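Local coordinates for protein iminosuccinate reductase (Paracoccus denitrificans, PDB 6RQA) that reduces iminosuccinate to L-aspartate with NADH, regenerating the amino group donor for the first step of the beta-hydroxyaspartate cycle of glyoxylate assimilation, at residues H276-A280 with G281-E285; E328-H332 with K333-Q337; A253-R257 with A258-T262; G76-A80 with S81-L85. All blocks are in the same frame, centred on the assembly; numbering follows the deposited sequence.

Contact 1. Residues H276-A280 with G281-E285; sequences HAIAA and GLIRE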
loop_
_atom_site.group_PDB
_atom_site.type_symbol
_atom_site.label_atom_id
_atom_site.label_comp_id
_atom_site.label_asym_id
_atom_site.label_seq_id
_atom_site.Cartn_x
_atom_site.Cartn_y
_atom_site.Cartn_z
ATOM N N HIS A 276 -11.669 -2.826 -23.801
ATOM C CA HIS A 276 -12.870 -2.737 -24.621
ATOM C C HIS A 276 -12.917 -3.818 -25.692
ATOM O O HIS A 276 -13.986 -4.378 -25.957
ATOM C CB HIS A 276 -12.962 -1.349 -25.257
ATOM C CG HIS A 276 -12.847 -0.232 -24.267
ATOM N ND1 HIS A 276 -13.906 0.185 -23.489
ATOM C CD2 HIS A 276 -11.795 0.545 -23.918
ATOM C CE1 HIS A 276 -13.514 1.174 -22.707
ATOM N NE2 HIS A 276 -12.236 1.411 -22.946
ATOM N N ALA A 277 -11.778 -4.127 -26.314
ATOM C CA ALA A 277 -11.728 -5.236 -27.257
ATOM C C ALA A 277 -11.830 -6.586 -26.558
ATOM O O ALA A 277 -12.210 -7.574 -27.195
ATOM C CB ALA A 277 -10.445 -5.167 -28.087
ATOM N N ILE A 278 -11.498 -6.649 -25.268
ATOM C CA ILE A 278 -11.682 -7.878 -24.503
ATOM C C ILE A 278 -13.155 -8.084 -24.170
ATOM O O ILE A 278 -13.694 -9.185 -24.329
ATOM C CB ILE A 278 -10.813 -7.848 -23.231
ATOM C CG1 ILE A 278 -9.346 -8.122 -23.573
ATOM C CG2 ILE A 278 -11.320 -8.851 -22.204
ATOM C CD1 ILE A 278 -9.083 -9.532 -24.046
ATOM N N ALA A 279 -13.827 -7.025 -23.713
ATOM C CA ALA A 279 -15.236 -7.137 -23.353
ATOM C C ALA A 279 -16.102 -7.423 -24.574
ATOM O O ALA A 279 -17.096 -8.153 -24.481
ATOM C CB ALA A 279 -15.702 -5.861 -22.652
ATOM N N ALA A 280 -15.743 -6.861 -25.726
ATOM C CA ALA A 280 -16.486 -7.098 -26.956
ATOM C C ALA A 280 -16.177 -8.449 -27.587
ATOM O O ALA A 280 -16.741 -8.765 -28.639
ATOM C CB ALA A 280 -16.200 -5.982 -27.966
ATOM N N GLY A 281 -15.304 -9.250 -26.977
ATOM C CA GLY A 281 -14.938 -10.531 -27.543
ATOM C C GLY A 281 -14.076 -10.460 -28.781
ATOM O O GLY A 281 -13.804 -11.501 -29.387
ATOM N N LEU A 282 -13.640 -9.262 -29.178
ATOM C CA LEU A 282 -12.811 -9.125 -30.371
ATOM C C LEU A 282 -11.453 -9.791 -30.196
ATOM O O LEU A 282 -10.891 -10.314 -31.165
ATOM C CB LEU A 282 -12.640 -7.647 -30.719
ATOM C CG LEU A 282 -13.911 -6.899 -31.126
ATOM C CD1 LEU A 282 -13.697 -5.396 -31.049
ATOM C CD2 LEU A 282 -14.342 -7.306 -32.526
ATOM N N ILE A 283 -10.909 -9.777 -28.978
ATOM C CA ILE A 283 -9.630 -10.408 -28.677
ATOM C C ILE A 283 -9.752 -11.165 -27.362
ATOM O O ILE A 283 -10.691 -10.970 -26.587
ATOM C CB ILE A 283 -8.472 -9.389 -28.588
ATOM C CG1 ILE A 283 -8.752 -8.367 -27.485
ATOM C CG2 ILE A 283 -8.252 -8.699 -29.927
ATOM C CD1 ILE A 283 -7.600 -7.431 -27.211
ATOM N N ARG A 284 -8.779 -12.036 -27.118
ATOM C CA ARG A 284 -8.650 -12.749 -25.859
ATOM C C ARG A 284 -7.311 -12.400 -25.223
ATOM O O ARG A 284 -6.368 -11.985 -25.902
ATOM C CB ARG A 284 -8.779 -14.266 -26.057
ATOM C CG ARG A 284 -8.001 -14.815 -27.242
ATOM C CD ARG A 284 -8.277 -16.300 -27.432
ATOM N NE ARG A 284 -7.511 -16.868 -28.538
ATOM C CZ ARG A 284 -7.945 -16.932 -29.793
ATOM N NH1 ARG A 284 -7.179 -17.467 -30.734
ATOM N NH2 ARG A 284 -9.144 -16.462 -30.108
ATOM N N GLU A 285 -7.236 -12.569 -23.899
ATOM C CA GLU A 285 -6.072 -12.088 -23.159
ATOM C C GLU A 285 -4.789 -12.811 -23.548
ATOM O O GLU A 285 -3.701 -12.255 -23.363
ATOM C CB GLU A 285 -6.302 -12.215 -21.652
ATOM C CG GLU A 285 -6.305 -13.637 -21.122
ATOM C CD GLU A 285 -5.836 -13.716 -19.681
ATOM O OE1 GLU A 285 -4.823 -13.064 -19.349
ATOM O OE2 GLU A 285 -6.481 -14.423 -18.879
#
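Ile278 and Ile283 meet at the end of helix 275-279, with their side chains crossing at about a right angle. Ile278 CD1 reaches across to the segment after the turn and lies 3.6 Å from Ile283 CG1. The same methyl sits 3.3 Å from Ile283 O and 3.6 Å from Glu285 N, so it covers backbone as well as side chain. Ile283 holds its CG1 between its own backbone N and carbonyl carbon (chi1 60°). This turns the branch toward the helix and brings Ile283 CG1 to 3.7 Å from Ala277 CB. With an alanine in place of Ile278, the carbons that cover Ile283 and its carbonyl are gone, which would probably open a gap on the helix side of Ile283.

The turn itself is a helix C-terminal cap built on Gly281, which has positive phi (71°). Two backbone bonds close it. Gly281 N donates to Ile278 O at 3.1 Å. Ile283 N donates to Ala277 O, also at 3.1 Å. Leu282 CG lies 4.0 Å from Ala280 CB, beside the turn.

Farther out, Ile278 rests on Val269 of helix 265-270, and Leu282 on Pro252 and Ala256 of helix 252-256. Arg284 turns away and pairs through NE with Asp286 OD2.

Contact 2. Residues E328-H332 with K333-Q337; sequences ELAKH and KGVAQ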
loop_
_atom_site.group_PDB
_atom_site.type_symbol
_atom_site.label_atom_id
_atom_site.label_comp_id
_atom_site.label_asym_id
_atom_site.label_seq_id
_atom_site.Cartn_x
_atom_site.Cartn_y
_atom_site.Cartn_z
ATOM N N GLU A 328 20.651 6.939 -6.110
ATOM C CA GLU A 328 22.068 6.744 -6.402
ATOM C C GLU A 328 22.724 8.052 -6.826
ATOM O O GLU A 328 23.809 8.402 -6.348
ATOM C CB GLU A 328 22.244 5.680 -7.488
ATOM C CG GLU A 328 21.630 4.323 -7.171
ATOM C CD GLU A 328 22.513 3.452 -6.294
ATOM O OE1 GLU A 328 23.331 3.998 -5.526
ATOM O OE2 GLU A 328 22.388 2.212 -6.380
ATOM N N LEU A 329 22.073 8.791 -7.728
ATOM C CA LEU A 329 22.620 10.069 -8.174
ATOM C C LEU A 329 22.601 11.103 -7.054
ATOM O O LEU A 329 23.532 11.908 -6.931
ATOM C CB LEU A 329 21.840 10.577 -9.386
ATOM C CG LEU A 329 21.896 9.690 -10.628
ATOM C CD1 LEU A 329 20.793 10.061 -11.603
ATOM C CD2 LEU A 329 23.259 9.796 -11.291
ATOM N N ALA A 330 21.549 11.096 -6.231
ATOM C CA ALA A 330 21.453 12.064 -5.143
ATOM C C ALA A 330 22.575 11.875 -4.130
ATOM O O ALA A 330 23.094 12.854 -3.579
ATOM C CB ALA A 330 20.088 11.957 -4.464
ATOM N N LYS A 331 22.961 10.625 -3.865
ATOM C CA LYS A 331 24.083 10.382 -2.964
ATOM C C LYS A 331 25.397 10.854 -3.569
ATOM O O LYS A 331 26.277 11.330 -2.842
ATOM C CB LYS A 331 24.169 8.898 -2.608
ATOM C CG LYS A 331 23.029 8.398 -1.737
ATOM C CD LYS A 331 23.321 7.011 -1.183
ATOM C CE LYS A 331 23.383 5.964 -2.281
ATOM N NZ LYS A 331 23.669 4.606 -1.734
ATOM N N HIS A 332 25.547 10.735 -4.889
ATOM C CA HIS A 332 26.756 11.215 -5.548
ATOM C C HIS A 332 26.791 12.736 -5.586
ATOM O O HIS A 332 27.811 13.354 -5.260
ATOM C CB HIS A 332 26.847 10.637 -6.961
ATOM C CG HIS A 332 27.989 11.180 -7.762
ATOM N ND1 HIS A 332 27.808 11.915 -8.913
ATOM C CD2 HIS A 332 29.327 11.098 -7.574
ATOM C CE1 HIS A 332 28.985 12.259 -9.403
ATOM N NE2 HIS A 332 29.924 11.777 -8.609
ATOM N N LYS A 333 25.680 13.359 -5.987
ATOM C CA LYS A 333 25.620 14.815 -6.057
ATOM C C LYS A 333 25.591 15.457 -4.676
ATOM O O LYS A 333 25.922 16.642 -4.549
ATOM C CB LYS A 333 24.396 15.246 -6.869
ATOM C CG LYS A 333 24.374 16.720 -7.243
ATOM C CD LYS A 333 23.146 17.067 -8.068
ATOM C CE LYS A 333 23.139 18.537 -8.457
ATOM N NZ LYS A 333 21.988 18.866 -9.339
ATOM N N GLY A 334 25.222 14.707 -3.642
ATOM C CA GLY A 334 25.152 15.248 -2.302
ATOM C C GLY A 334 23.843 15.910 -1.946
ATOM O O GLY A 334 23.810 16.725 -1.017
ATOM N N VAL A 335 22.761 15.586 -2.649
ATOM C CA VAL A 335 21.464 16.204 -2.417
ATOM C C VAL A 335 20.488 15.221 -1.774
ATOM O O VAL A 335 19.279 15.440 -1.802
ATOM C CB VAL A 335 20.891 16.794 -3.715
ATOM C CG1 VAL A 335 21.814 17.879 -4.254
ATOM C CG2 VAL A 335 20.685 15.700 -4.751
ATOM N N ALA A 336 20.998 14.140 -1.192
ATOM C CA ALA A 336 20.176 13.148 -0.512
ATOM C C ALA A 336 20.205 13.429 0.985
ATOM O O ALA A 336 21.261 13.329 1.620
ATOM C CB ALA A 336 20.670 11.733 -0.809
ATOM N N GLN A 337 19.049 13.780 1.543
ATOM C CA GLN A 337 18.957 14.117 2.956
ATOM C C GLN A 337 18.986 12.852 3.803
ATOM O O GLN A 337 18.181 11.939 3.598
ATOM C CB GLN A 337 17.677 14.906 3.233
ATOM C CG GLN A 337 17.489 16.124 2.344
ATOM C CD GLN A 337 16.194 16.857 2.635
ATOM O OE1 GLN A 337 16.013 17.419 3.715
ATOM N NE2 GLN A 337 15.280 16.848 1.670
#
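Lys333 N donates to Leu329 O at 2.8 Å as in a regular helix, and Gly334 then leaves the helix with positive phi (87°). Ala330 O takes two donors from the turn that follows: Val335 N at 2.9 Å, and Gly334 N in a weak, bent bond.

On the side-chain level Ala330 is the buried centre. Its CB lies 3.8 Å from Val335 CG2 and 3.7 Å from Ala336 CB. Val335 has CG1 beside its backbone N (chi1 -61°), which leaves CG2 as the branch that faces the helix. This is a glycine-capped C-terminus of helix 316-333. The Val335 N to Ala330 O bond is the 6→1 bond of a Schellman motif; the 5→2 bond that would complete it is not formed. Ala336 CB also comes within 4.2 Å of Lys331 CG. The Lys331 chain bends at chi3 and sends NZ toward Glu328 OE1, forming a long salt bridge within the helix.

Leu33 of helix 30-33 packs on Ala330 and Val335, and Val25 of strand 22-25 also touches Ala330. The chain then enters strand 337-339, where Gln337 NE2 bonds to Glu340 O of the second subunit.

Contact 3. Residues A253-R257 with A258-T262; sequences ALVAR and ARIFT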
loop_
_atom_site.group_PDB
_atom_site.type_symbol
_atom_site.label_atom_id
_atom_site.label_comp_id
_atom_site.label_asym_id
_atom_site.label_seq_id
_atom_site.Cartn_x
_atom_site.Cartn_y
_atom_site.Cartn_z
ATOM N N ALA A 253 -11.913 -1.921 -32.932
ATOM C CA ALA A 253 -11.614 -2.609 -34.184
ATOM C C ALA A 253 -10.155 -2.419 -34.579
ATOM O O ALA A 253 -9.521 -3.344 -35.101
ATOM C CB ALA A 253 -12.541 -2.113 -35.292
ATOM N N LEU A 254 -9.609 -1.223 -34.345
ATOM C CA LEU A 254 -8.189 -0.992 -34.592
ATOM C C LEU A 254 -7.327 -1.817 -33.644
ATOM O O LEU A 254 -6.286 -2.349 -34.045
ATOM C CB LEU A 254 -7.872 0.497 -34.450
ATOM C CG LEU A 254 -6.400 0.910 -34.438
ATOM C CD1 LEU A 254 -5.738 0.596 -35.771
ATOM C CD2 LEU A 254 -6.268 2.385 -34.097
ATOM N N VAL A 255 -7.750 -1.932 -32.383
ATOM C CA VAL A 255 -7.027 -2.755 -31.423
ATOM C C VAL A 255 -7.073 -4.224 -31.826
ATOM O O VAL A 255 -6.131 -4.980 -31.558
ATOM C CB VAL A 255 -7.602 -2.534 -30.009
ATOM C CG1 VAL A 255 -6.829 -3.335 -28.974
ATOM C CG2 VAL A 255 -7.593 -1.052 -29.661
ATOM N N ALA A 256 -8.149 -4.649 -32.491
ATOM C CA ALA A 256 -8.311 -6.065 -32.805
ATOM C C ALA A 256 -7.367 -6.522 -33.911
ATOM O O ALA A 256 -6.964 -7.691 -33.930
ATOM C CB ALA A 256 -9.761 -6.355 -33.192
ATOM N N ARG A 257 -7.001 -5.634 -34.835
ATOM C CA ARG A 257 -6.175 -6.010 -35.975
ATOM C C ARG A 257 -4.694 -5.715 -35.759
ATOM O O ARG A 257 -3.903 -5.841 -36.699
ATOM C CB ARG A 257 -6.673 -5.312 -37.246
ATOM C CG ARG A 257 -6.199 -3.877 -37.433
ATOM C CD ARG A 257 -6.561 -3.381 -38.827
ATOM N NE ARG A 257 -5.555 -2.481 -39.387
ATOM C CZ ARG A 257 -5.656 -1.156 -39.397
ATOM N NH1 ARG A 257 -6.723 -0.564 -38.876
ATOM N NH2 ARG A 257 -4.692 -0.420 -39.932
ATOM N N ALA A 258 -4.297 -5.348 -34.545
ATOM C CA ALA A 258 -2.918 -4.998 -34.248
ATOM C C ALA A 258 -2.270 -6.057 -33.367
ATOM O O ALA A 258 -2.932 -6.701 -32.548
ATOM C CB ALA A 258 -2.837 -3.636 -33.555
ATOM N N ARG A 259 -0.962 -6.234 -33.547
ATOM C CA ARG A 259 -0.173 -7.089 -32.665
ATOM C C ARG A 259 0.057 -6.332 -31.362
ATOM O O ARG A 259 0.776 -5.327 -31.337
ATOM C CB ARG A 259 1.143 -7.479 -33.330
ATOM C CG ARG A 259 1.934 -8.529 -32.568
ATOM C CD ARG A 259 3.084 -9.068 -33.402
ATOM N NE ARG A 259 2.617 -9.746 -34.609
ATOM C CZ ARG A 259 3.417 -10.331 -35.495
ATOM N NH1 ARG A 259 4.730 -10.324 -35.313
ATOM N NH2 ARG A 259 2.904 -10.924 -36.564
ATOM N N ILE A 260 -0.553 -6.811 -30.284
ATOM C CA ILE A 260 -0.657 -6.057 -29.040
ATOM C C ILE A 260 0.469 -6.445 -28.094
ATOM O O ILE A 260 0.780 -7.630 -27.918
ATOM C CB ILE A 260 -2.032 -6.289 -28.386
ATOM C CG1 ILE A 260 -3.148 -5.845 -29.333
ATOM C CG2 ILE A 260 -2.126 -5.550 -27.064
ATOM C CD1 ILE A 260 -4.534 -6.152 -28.821
ATOM N N PHE A 261 1.083 -5.435 -27.480
ATOM C CA PHE A 261 2.060 -5.618 -26.418
ATOM C C PHE A 261 1.663 -4.745 -25.236
ATOM O O PHE A 261 0.953 -3.748 -25.387
ATOM C CB PHE A 261 3.480 -5.269 -26.889
ATOM C CG PHE A 261 3.941 -6.068 -28.074
ATOM C CD1 PHE A 261 3.672 -5.640 -29.364
ATOM C CD2 PHE A 261 4.641 -7.251 -27.900
ATOM C CE1 PHE A 261 4.092 -6.375 -30.457
ATOM C CE2 PHE A 261 5.065 -7.990 -28.989
ATOM C CZ PHE A 261 4.790 -7.552 -30.269
ATOM N N THR A 262 2.122 -5.129 -24.047
ATOM C CA THR A 262 1.773 -4.392 -22.839
ATOM C C THR A 262 2.843 -4.626 -21.784
ATOM O O THR A 262 3.761 -5.431 -21.962
ATOM C CB THR A 262 0.395 -4.801 -22.308
ATOM O OG1 THR A 262 0.009 -3.917 -21.250
ATOM C CG2 THR A 262 0.435 -6.222 -21.770
#
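Ile260 points from its strand toward the end of helix 252-256, where it meets Val255. Its CB carries CG1 beside the backbone N (chi1 -59°), which aims that branch at the helix. CG1 lies 3.8 Å from Val255 O. The chain then runs on extended, and the tip CD1 meets two atoms of the same residue: Val255 O at 3.4 Å and Val255 CG1 at 3.6 Å. The two side chains cross at about a right angle. Val255 turns CG1 anti to its backbone N (chi1 -178°), and this is the methyl that meets the tip.

Between them the chain changes direction at Arg257, the first residue outside the helix. Ala258 CB lies 3.7 Å from Leu254 O, in the last turn of the helix. The guanidinium of Arg257 leads off the contact, where NH1 bonds to Asn228 OD1 and NH2 to Val231 O.

The arrangement is an alpha-to-beta junction of the NAD-binding domain. Strand 259-262 runs in the parallel sheet between strands 307-311 and 288-290. Ala258 packs on Val307 and Ile309 of the first, and Ile260 on Val288 of the second. Helix 252-256 passes through Arg257 and Ala258 into this strand.

Contact 4. Residues G76-A80 with S81-L85; sequences GGFDA and SALVL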
loop_
_atom_site.group_PDB
_atom_site.type_symbol
_atom_site.label_atom_id
_atom_site.label_comp_id
_atom_site.label_asym_id
_atom_site.label_seq_id
_atom_site.Cartn_x
_atom_site.Cartn_y
_atom_site.Cartn_z
ATOM N N GLY A 76 3.026 -1.523 -5.355
ATOM C CA GLY A 76 4.248 -2.128 -4.872
ATOM C C GLY A 76 4.859 -3.090 -5.875
ATOM O O GLY A 76 4.254 -3.446 -6.884
ATOM N N GLY A 77 6.082 -3.510 -5.579
ATOM C CA GLY A 77 6.785 -4.433 -6.452
ATOM C C GLY A 77 8.128 -4.797 -5.860
ATOM O O GLY A 77 8.589 -4.197 -4.883
ATOM N N PHE A 78 8.755 -5.797 -6.478
ATOM C CA PHE A 78 10.054 -6.282 -6.032
ATOM C C PHE A 78 10.874 -6.701 -7.241
ATOM O O PHE A 78 10.380 -7.427 -8.107
ATOM C CB PHE A 78 9.902 -7.453 -5.056
ATOM C CG PHE A 78 11.204 -8.091 -4.664
ATOM C CD1 PHE A 78 12.254 -7.321 -4.184
ATOM C CD2 PHE A 78 11.376 -9.463 -4.759
ATOM C CE1 PHE A 78 13.453 -7.909 -3.819
ATOM C CE2 PHE A 78 12.570 -10.056 -4.395
ATOM C CZ PHE A 78 13.610 -9.279 -3.924
ATOM N N ASP A 79 12.120 -6.237 -7.293
ATOM C CA ASP A 79 13.061 -6.574 -8.357
ATOM C C ASP A 79 14.184 -7.386 -7.721
ATOM O O ASP A 79 15.125 -6.823 -7.158
ATOM C CB ASP A 79 13.590 -5.312 -9.038
ATOM C CG ASP A 79 14.367 -5.609 -10.315
ATOM O OD1 ASP A 79 15.015 -6.674 -10.402
ATOM O OD2 ASP A 79 14.333 -4.764 -11.235
ATOM N N ALA A 80 14.080 -8.713 -7.816
ATOM C CA ALA A 80 15.103 -9.583 -7.246
ATOM C C ALA A 80 16.442 -9.444 -7.956
ATOM O O ALA A 80 17.481 -9.726 -7.351
ATOM C CB ALA A 80 14.640 -11.040 -7.290
ATOM N N SER A 81 16.442 -9.015 -9.218
ATOM C CA SER A 81 17.695 -8.867 -9.951
ATOM C C SER A 81 18.487 -7.665 -9.449
ATOM O O SER A 81 19.701 -7.755 -9.233
ATOM C CB SER A 81 17.410 -8.740 -11.447
ATOM O OG SER A 81 18.609 -8.587 -12.185
ATOM N N ALA A 82 17.817 -6.531 -9.253
ATOM C CA ALA A 82 18.462 -5.309 -8.795
ATOM C C ALA A 82 18.343 -5.100 -7.292
ATOM O O ALA A 82 18.919 -4.140 -6.770
ATOM C CB ALA A 82 17.878 -4.097 -9.530
ATOM N N LEU A 83 17.621 -5.972 -6.589
ATOM C CA LEU A 83 17.386 -5.854 -5.150
ATOM C C LEU A 83 16.802 -4.484 -4.804
ATOM O O LEU A 83 17.362 -3.705 -4.029
ATOM C CB LEU A 83 18.663 -6.140 -4.357
ATOM C CG LEU A 83 19.102 -7.607 -4.372
ATOM C CD1 LEU A 83 20.312 -7.821 -3.481
ATOM C CD2 LEU A 83 17.952 -8.517 -3.951
ATOM N N VAL A 84 15.653 -4.202 -5.411
ATOM C CA VAL A 84 14.900 -2.977 -5.179
ATOM C C VAL A 84 13.501 -3.371 -4.728
ATOM O O VAL A 84 12.848 -4.204 -5.369
ATOM C CB VAL A 84 14.849 -2.095 -6.440
ATOM C CG1 VAL A 84 14.069 -0.815 -6.169
ATOM C CG2 VAL A 84 16.259 -1.777 -6.916
ATOM N N LEU A 85 13.049 -2.779 -3.627
ATOM C CA LEU A 85 11.773 -3.129 -3.022
ATOM C C LEU A 85 11.097 -1.867 -2.510
ATOM O O LEU A 85 11.755 -0.985 -1.952
ATOM C CB LEU A 85 11.960 -4.129 -1.869
ATOM C CG LEU A 85 10.721 -4.530 -1.064
ATOM C CD1 LEU A 85 9.761 -5.346 -1.915
ATOM C CD2 LEU A 85 11.122 -5.297 0.186
#
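A beta hairpin turns here between strands 71-79 and 84-92, and Asp79 and Val84 form the antiparallel hydrogen-bonded pair that closes it. Asp79 N donates to Val84 O at 2.9 Å. Val84 N returns a bond to Asp79 O at 3.2 Å, and Leu83 N adds a weak one to the same oxygen.

The Asp79 carboxylate folds over the turn, with CG anti to its backbone N (chi1 -169°). OD1 takes Ala82 N at 3.0 Å, met from well above the carboxylate plane, and Ser81 N in a weak bond of the Asx-turn kind. Putting a valine in place of Asp79 removes this acceptor, which would probably leave the Ser81 and Ala82 amides without their mate and the turn freer to move.

Phe78 and Leu85 pair on the other face of the sheet. Leu85 CD1 lies 3.8 Å from Phe78 CB and 3.4 Å from Gly77 O. Phe78 CD1 comes 3.4 Å from Val84 O, while Ala80 N sits over the centre of one ring face. The sheet face that carries Phe78 and Leu85 meets the second subunit: Phe78 packs on Ile65 and Leu85 on Tyr72 of that chain. Val84, on the Asp79 face, rests on Leu320 and Gln324 of helix 316-333.

Leu83, with positive phi (54°), and Val84 both face Asp79, forming a G1 beta bulge in an antiparallel hairpin.

Overall arrangement
Contacts 1 and 3 belong together, with centres about 10 Å apart. Ile283 CD1 lies 3.7 Å from Ile260 CD1, and Leu282 CB 4.0 Å from Ala256 CB. Both contacts lie in the NAD-binding half: the side chain of Ile260 is about 14 Å from the bound NAD, and that of Ala277 about 11 Å from that of Thr242, which binds it. Contacts 2 and 4 belong to the mixed-sheet half; their nearest atoms are about 7 Å apart. Helix 316-333 ends in contact 2 and covers Val84 of contact 4. Lys88, the probable proton donor/acceptor, follows contact 4 on strand 84-92. Contacts 1 and 2 lie farthest apart, with centres about 46 Å apart.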